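Local coordinates for protein 3-methyladenine DNA glycosylase (Helicobacter pylori, PDB 1PU6) that excises alkylated bases such as 3-methyladenine from DNA in base excision repair, as a glycosylase of the helix-hairpin-helix superfamily, at residues K176-N181 and A196-R201. Residues are numbered along the deposited sequence; the frame is centred on the assembly and turned at random.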
# COMPACT_ATOMS: atom_id res chain seq x y z
N LYS A 176 -14.79 8.68 -5.47
CA LYS A 176 -16.19 9.06 -5.68
C LYS A 176 -16.81 8.54 -6.99
O LYS A 176 -18.00 8.22 -7.03
CB LYS A 176 -16.36 10.58 -5.52
CG LYS A 176 -15.97 11.44 -6.70
CD LYS A 176 -15.84 12.93 -6.24
CE LYS A 176 -16.33 13.95 -7.26
NZ LYS A 176 -17.79 13.79 -7.60
N GLY A 177 -16.01 8.43 -8.06
CA GLY A 177 -16.53 7.90 -9.31
C GLY A 177 -16.97 6.44 -9.14
O GLY A 177 -17.95 6.01 -9.71
N VAL A 178 -16.23 5.68 -8.33
CA VAL A 178 -16.61 4.30 -8.04
C VAL A 178 -17.89 4.29 -7.15
O VAL A 178 -18.87 3.56 -7.41
CB VAL A 178 -15.45 3.52 -7.38
CG1 VAL A 178 -15.90 2.09 -7.01
CG2 VAL A 178 -14.23 3.47 -8.33
N GLN A 179 -17.89 5.09 -6.08
CA GLN A 179 -19.07 5.15 -5.18
C GLN A 179 -20.36 5.52 -5.92
O GLN A 179 -21.45 4.97 -5.65
CB GLN A 179 -18.84 6.19 -4.07
CG GLN A 179 -17.70 5.84 -3.10
CD GLN A 179 -17.25 7.07 -2.22
OE1 GLN A 179 -16.42 6.92 -1.34
NE2 GLN A 179 -17.85 8.26 -2.45
N GLU A 180 -20.25 6.47 -6.82
CA GLU A 180 -21.42 6.95 -7.58
C GLU A 180 -21.95 5.92 -8.58
O GLU A 180 -23.07 6.07 -9.10
CB GLU A 180 -21.03 8.27 -8.29
CG GLU A 180 -20.93 9.47 -7.33
CD GLU A 180 -20.10 10.65 -7.85
OE1 GLU A 180 -19.79 11.54 -7.01
OE2 GLU A 180 -19.72 10.69 -9.05
N ASN A 181 -21.15 4.88 -8.85
CA ASN A 181 -21.44 3.86 -9.84
C ASN A 181 -21.19 2.47 -9.22
O ASN A 181 -20.69 1.55 -9.89
CB ASN A 181 -20.51 4.04 -11.05
CG ASN A 181 -20.81 5.28 -11.84
OD1 ASN A 181 -21.83 5.31 -12.58
ND2 ASN A 181 -19.98 6.31 -11.71
N ALA A 196 -13.29 -2.85 -1.11
CA ALA A 196 -11.86 -2.73 -0.75
C ALA A 196 -10.91 -3.45 -1.75
O ALA A 196 -9.86 -2.89 -2.14
CB ALA A 196 -11.62 -3.23 0.65
N GLN A 197 -11.24 -4.67 -2.14
CA GLN A 197 -10.38 -5.37 -3.12
C GLN A 197 -10.41 -4.66 -4.47
O GLN A 197 -9.39 -4.65 -5.19
CB GLN A 197 -10.83 -6.82 -3.26
CG GLN A 197 -9.79 -7.65 -4.05
CD GLN A 197 -10.20 -9.11 -4.22
OE1 GLN A 197 -11.11 -9.62 -3.53
NE2 GLN A 197 -9.49 -9.80 -5.09
N LEU A 198 -11.58 -4.14 -4.86
CA LEU A 198 -11.65 -3.35 -6.08
C LEU A 198 -10.63 -2.15 -6.03
O LEU A 198 -9.89 -1.93 -6.98
CB LEU A 198 -13.09 -2.87 -6.34
CG LEU A 198 -13.33 -2.14 -7.66
CD1 LEU A 198 -14.90 -2.33 -8.06
CD2 LEU A 198 -13.00 -0.67 -7.54
N TYR A 199 -10.61 -1.39 -4.93
CA TYR A 199 -9.66 -0.26 -4.85
C TYR A 199 -8.18 -0.77 -4.87
O TYR A 199 -7.31 -0.12 -5.49
CB TYR A 199 -9.92 0.51 -3.54
CG TYR A 199 -11.14 1.40 -3.51
CD1 TYR A 199 -11.77 1.66 -2.30
CD2 TYR A 199 -11.60 2.06 -4.64
CE1 TYR A 199 -12.88 2.50 -2.21
CE2 TYR A 199 -12.73 2.95 -4.56
CZ TYR A 199 -13.35 3.16 -3.33
OH TYR A 199 -14.46 4.02 -3.20
N ALA A 200 -7.93 -1.92 -4.24
CA ALA A 200 -6.57 -2.53 -4.27
C ALA A 200 -6.12 -2.76 -5.70
O ALA A 200 -4.98 -2.40 -6.09
CB ALA A 200 -6.58 -3.86 -3.46
N ARG A 201 -7.03 -3.34 -6.49
CA ARG A 201 -6.69 -3.66 -7.89
C ARG A 201 -6.62 -2.38 -8.75
O ARG A 201 -5.80 -2.30 -9.67
CB ARG A 201 -7.71 -4.65 -8.44
CG ARG A 201 -7.59 -6.07 -7.80
CD ARG A 201 -8.56 -7.05 -8.33
NE ARG A 201 -8.15 -7.41 -9.74
CZ ARG A 201 -7.29 -8.39 -10.04
NH1 ARG A 201 -6.75 -9.17 -9.13
NH2 ARG A 201 -7.01 -8.64 -11.35
O HOH W 1 -15.53 4.44 -0.55
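Leu198 reaches across to Val178 with one methyl, its CD2 lying 4.0 Å from Val178 CG1, the two side chains running alongside each other with their ends pointing opposite ways. Next along the helix, Tyr199 carries more of the interface. Its CG lies beside the backbone N (chi1 -75°), anti to the carbonyl carbon, and from there the ring extends to Val178, whose CB approaches CE2 obliquely at 4.0 Å. Val178 CG1 and CG2 each lie 4.1 Å from Tyr199 CE2, so the whole branched end of the valine rests against one ring carbon. Beyond it, Tyr199 OH comes within 3.7 Å of Gln179 CG, the glutamine chain nearly perpendicular to the tyrosine and its amide plane 60° from the ring. A water in the plane of the Tyr199 ring, at its edge, donates to Gln179 OE1 at 2.8 Å and is hydrogen-bonded to Tyr199 OH at 2.9 Å. The hydroxyl has a further, weak hydrogen bond to Glu175 O, one turn before Gln179. This mostly apolar helix-helix contact with a water-bridged margin joins the end region of helix 167-179 to helix 195-203 in the all-helical HhH-GPD glycosylase; Ala185 of helix 182-187 touches Val178 and Leu198, and from helix 4-12 Ser4 meets Val178 and Leu8 meets Leu198.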